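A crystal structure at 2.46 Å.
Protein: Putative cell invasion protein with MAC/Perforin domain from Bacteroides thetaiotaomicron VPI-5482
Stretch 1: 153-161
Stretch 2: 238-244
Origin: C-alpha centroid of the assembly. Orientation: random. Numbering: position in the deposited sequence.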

ATOM      1  N   ASP A 153      15.395  28.331 -14.045  1.00 47.22           N
ATOM      2  CA  ASP A 153      14.012  28.773 -14.210  1.00 45.85           C
ATOM      3  C   ASP A 153      13.218  27.564 -14.677  1.00 44.12           C
ATOM      4  O   ASP A 153      13.334  27.141 -15.830  1.00 43.85           O
ATOM      5  CB  ASP A 153      13.978  29.899 -15.265  1.00 46.22           C
ATOM      6  CG  ASP A 153      12.567  30.442 -15.568  1.00 47.25           C
ATOM      7  OD1 ASP A 153      11.547  29.885 -15.088  1.00 47.10           O
ATOM      8  OD2 ASP A 153      12.503  31.446 -16.332  1.00 48.95           O
ATOM      9  N   SER A 154      12.398  27.017 -13.792  1.00 41.90           N
ATOM     10  CA  SER A 154      11.626  25.828 -14.131  1.00 40.54           C
ATOM     11  C   SER A 154      10.939  25.890 -15.526  1.00 38.61           C
ATOM     12  O   SER A 154      10.688  24.856 -16.133  1.00 38.30           O
ATOM     13  CB  SER A 154      10.584  25.531 -13.033  1.00 40.63           C
ATOM     14  OG  SER A 154       9.472  26.407 -13.141  1.00 40.13           O
ATOM     15  N   GLU A 155      10.631  27.085 -16.022  1.00 36.55           N
ATOM     16  CA  GLU A 155      10.024  27.239 -17.351  1.00 35.29           C
ATOM     17  C   GLU A 155      10.850  26.633 -18.442  1.00 32.74           C
ATOM     18  O   GLU A 155      10.304  26.157 -19.424  1.00 32.49           O
ATOM     19  CB  GLU A 155       9.861  28.703 -17.701  1.00 35.84           C
ATOM     20  CG  GLU A 155       8.814  29.410 -16.902  1.00 38.97           C
ATOM     21  CD  GLU A 155       7.632  29.791 -17.744  1.00 44.19           C
ATOM     22  OE1 GLU A 155       6.795  28.878 -17.998  1.00 47.78           O
ATOM     23  OE2 GLU A 155       7.555  30.998 -18.144  1.00 46.14           O
ATOM     24  N   LYS A 156      12.162  26.700 -18.292  1.00 30.04           N
ATOM     25  CA  LYS A 156      13.077  26.155 -19.277  1.00 28.50           C
ATOM     26  C   LYS A 156      13.455  24.694 -19.041  1.00 26.61           C
ATOM     27  O   LYS A 156      14.071  24.070 -19.899  1.00 26.27           O
ATOM     28  CB  LYS A 156      14.359  26.998 -19.315  1.00 29.07           C
ATOM     29  CG  LYS A 156      14.133  28.486 -19.564  1.00 29.41           C
ATOM     30  CD  LYS A 156      15.406  29.236 -19.922  1.00 29.25           C
ATOM     31  CE  LYS A 156      15.105  30.730 -20.195  1.00 30.46           C
ATOM     32  NZ  LYS A 156      14.888  31.473 -18.907  1.00 30.95           N
ATOM     33  N   VAL A 157      13.086  24.156 -17.894  1.00 24.64           N
ATOM     34  CA  VAL A 157      13.481  22.821 -17.506  1.00 24.06           C
ATOM     35  C   VAL A 157      12.661  21.741 -18.204  1.00 23.65           C
ATOM     36  O   VAL A 157      11.439  21.856 -18.317  1.00 24.04           O
ATOM     37  CB  VAL A 157      13.356  22.660 -15.959  1.00 24.12           C
ATOM     38  CG1 VAL A 157      13.396  21.210 -15.528  1.00 22.60           C
ATOM     39  CG2 VAL A 157      14.451  23.475 -15.274  1.00 23.74           C
ATOM     40  N   VAL A 158      13.341  20.712 -18.701  1.00 22.79           N
ATOM     41  CA  VAL A 158      12.679  19.487 -19.141  1.00 22.73           C
ATOM     42  C   VAL A 158      13.490  18.280 -18.671  1.00 23.18           C
ATOM     43  O   VAL A 158      14.721  18.346 -18.582  1.00 23.26           O
ATOM     44  CB  VAL A 158      12.401  19.461 -20.661  1.00 22.41           C
ATOM     45  CG1 VAL A 158      13.670  19.547 -21.465  1.00 22.81           C
ATOM     46  CG2 VAL A 158      11.622  18.236 -21.042  1.00 20.38           C
ATOM     47  N   HIS A 159      12.783  17.197 -18.336  1.00 23.55           N
ATOM     48  CA  HIS A 159      13.402  15.963 -17.834  1.00 23.76           C
ATOM     49  C   HIS A 159      13.313  14.820 -18.823  1.00 24.06           C
ATOM     50  O   HIS A 159      12.438  14.796 -19.678  1.00 24.38           O
ATOM     51  CB  HIS A 159      12.751  15.535 -16.539  1.00 23.71           C
ATOM     52  CG  HIS A 159      12.590  16.653 -15.571  1.00 23.06           C
ATOM     53  ND1 HIS A 159      13.593  17.032 -14.713  1.00 22.12           N
ATOM     54  CD2 HIS A 159      11.555  17.497 -15.348  1.00 22.34           C
ATOM     55  CE1 HIS A 159      13.183  18.072 -14.004  1.00 23.44           C
ATOM     56  NE2 HIS A 159      11.951  18.371 -14.368  1.00 22.37           N
ATOM     57  N   GLY A 160      14.233  13.872 -18.684  1.00 24.10           N
ATOM     58  CA  GLY A 160      14.330  12.720 -19.595  1.00 23.42           C
ATOM     59  C   GLY A 160      14.650  11.447 -18.833  1.00 22.55           C
ATOM     60  O   GLY A 160      15.289  11.499 -17.799  1.00 20.90           O
ATOM     61  N   GLU A 161      14.164  10.315 -19.338  1.00 22.46           N
ATOM     62  CA  GLU A 161      14.525   8.996 -18.811  1.00 22.48           C
ATOM     63  C   GLU A 161      14.748   8.046 -19.968  1.00 22.44           C
ATOM     64  O   GLU A 161      14.027   8.100 -20.970  1.00 23.24           O
ATOM     65  CB  GLU A 161      13.459   8.447 -17.875  1.00 22.48           C
ATOM     66  CG  GLU A 161      13.862   7.138 -17.194  1.00 23.06           C
ATOM     67  CD  GLU A 161      12.771   6.525 -16.349  1.00 22.27           C
ATOM     68  OE1 GLU A 161      11.725   7.153 -16.153  1.00 22.84           O
ATOM     69  OE2 GLU A 161      12.961   5.401 -15.876  1.00 22.47           O
TER
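Stretch 2 (238-244) SKEKDMD

How does stretch 2 lie on stretch 1? It is one piece of a longer helix, packed on the strand 157-161 with the axes 8.3 Å apart at closest approach. The two run in broadly the same direction, crossing at -40°, and Val158 lies by Lys239 (CA to CA 6.1 Å) and Gly160 by Met243 (CA to CA 6.5 Å), one helical turn further on.

What meets the turn and the start of the strand? Lys239, whose side chain reaches back along stretch 1 to the carbonyls there. Its NZ donates hydrogen bonds to Glu155 O at 2.7 Å and to Val157 O at 2.6 Å, and its CD lies 3.7 Å from Lys156 O. A buried ammonium group thus finds partners in backbone oxygens rather than in an acidic side chain of stretch 1.

What does Val158 pack against? Its CA-to-CB bond points toward the helix, with CB 3.8 Å from Lys239 CB, CG2 4.2 Å from Glu240 CG and CG1 3.6 Å from the selenomethionine methyl, Met243 CE, an apolar contact.

Why does the helix fit closely at the end of the contact? His159 points its CA-to-CB bond away, and its O lies 3.6 Å from Met243 CG. Gly160 CA is 3.9 Å from Met243 CG; a CB here would come 2.7 Å from Met243 SE, a clash. Glu161, pointing away, makes no contact.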

ATOM      1  N   SER A 238       7.086  21.438 -26.919  1.00 26.17           N
ATOM      2  CA  SER A 238       8.327  21.735 -27.626  1.00 25.83           C
ATOM      3  C   SER A 238       9.576  21.207 -26.871  1.00 24.96           C
ATOM      4  O   SER A 238      10.466  20.617 -27.469  1.00 24.23           O
ATOM      5  CB  SER A 238       8.438  23.240 -27.873  1.00 25.66           C
ATOM      6  OG  SER A 238       7.264  23.737 -28.509  1.00 26.82           O
ATOM      7  N   LYS A 239       9.623  21.422 -25.557  1.00 24.53           N
ATOM      8  CA  LYS A 239      10.755  20.973 -24.758  1.00 24.11           C
ATOM      9  C   LYS A 239      10.829  19.454 -24.785  1.00 24.23           C
ATOM     10  O   LYS A 239      11.904  18.894 -24.889  1.00 23.84           O
ATOM     11  CB  LYS A 239      10.670  21.473 -23.316  1.00 23.67           C
ATOM     12  CG  LYS A 239      10.712  22.995 -23.140  1.00 22.52           C
ATOM     13  CD  LYS A 239      10.833  23.424 -21.648  1.00 20.60           C
ATOM     14  CE  LYS A 239       9.602  23.056 -20.761  1.00 20.53           C
ATOM     15  NZ  LYS A 239       9.674  23.548 -19.317  1.00 17.58           N
ATOM     16  N   GLU A 240       9.675  18.798 -24.724  1.00 25.08           N
ATOM     17  CA  GLU A 240       9.622  17.323 -24.760  1.00 25.66           C
ATOM     18  C   GLU A 240      10.132  16.767 -26.101  1.00 25.84           C
ATOM     19  O   GLU A 240      10.877  15.793 -26.098  1.00 26.21           O
ATOM     20  CB  GLU A 240       8.230  16.802 -24.372  1.00 25.45           C
ATOM     21  CG  GLU A 240       7.989  16.959 -22.840  1.00 27.23           C
ATOM     22  CD  GLU A 240       6.578  16.659 -22.382  1.00 26.90           C
ATOM     23  OE1 GLU A 240       5.854  16.010 -23.129  1.00 29.59           O
ATOM     24  OE2 GLU A 240       6.182  17.074 -21.274  1.00 28.11           O
ATOM     25  N   LYS A 241       9.790  17.421 -27.223  1.00 25.80           N
ATOM     26  CA  LYS A 241      10.297  17.018 -28.528  1.00 25.59           C
ATOM     27  C   LYS A 241      11.812  17.269 -28.568  1.00 25.51           C
ATOM     28  O   LYS A 241      12.561  16.439 -29.091  1.00 25.62           O
ATOM     29  CB  LYS A 241       9.561  17.729 -29.681  1.00 25.76           C
ATOM     30  CG  LYS A 241       9.825  17.149 -31.091  1.00 25.84           C
ATOM     31  N   ASP A 242      12.275  18.370 -27.979  1.00 24.87           N
ATOM     32  CA  ASP A 242      13.716  18.595 -27.904  1.00 24.93           C
ATOM     33  C   ASP A 242      14.409  17.489 -27.102  1.00 24.55           C
ATOM     34  O   ASP A 242      15.442  16.967 -27.489  1.00 24.81           O
ATOM     35  CB  ASP A 242      14.046  19.968 -27.315  1.00 25.20           C
ATOM     36  CG  ASP A 242      13.673  21.130 -28.254  1.00 26.03           C
ATOM     37  OD1 ASP A 242      13.356  20.884 -29.435  1.00 29.24           O
ATOM     38  OD2 ASP A 242      13.705  22.301 -27.815  1.00 25.93           O
HETATM   39  N   MSE A 243      13.821  17.094 -25.990  1.00 24.54           N
HETATM   40  CA  MSE A 243      14.429  16.053 -25.153  1.00 23.93           C
HETATM   41  C   MSE A 243      14.349  14.686 -25.862  1.00 24.19           C
HETATM   42  O   MSE A 243      15.343  13.937 -25.896  1.00 23.75           O
HETATM   43  CB  MSE A 243      13.767  16.045 -23.770  1.00 23.22           C
HETATM   44  CG  MSE A 243      14.244  14.931 -22.833  1.00 22.67           C
HETATM   45 SE   MSE A 243      16.080  15.102 -22.252  0.75 18.04          SE
HETATM   46  CE  MSE A 243      15.874  16.681 -21.100  1.00 19.58           C
ATOM     47  N   ASP A 244      13.176  14.382 -26.435  1.00 24.09           N
ATOM     48  CA  ASP A 244      13.001  13.199 -27.276  1.00 24.52           C
ATOM     49  C   ASP A 244      14.160  13.060 -28.293  1.00 24.44           C
ATOM     50  O   ASP A 244      14.695  11.972 -28.486  1.00 24.51           O
ATOM     51  CB  ASP A 244      11.667  13.270 -28.056  1.00 24.59           C
ATOM     52  CG  ASP A 244      10.436  13.007 -27.202  1.00 24.35           C
ATOM     53  OD1 ASP A 244      10.522  12.615 -26.014  1.00 25.87           O
ATOM     54  OD2 ASP A 244       9.342  13.202 -27.739  1.00 24.81           O
TER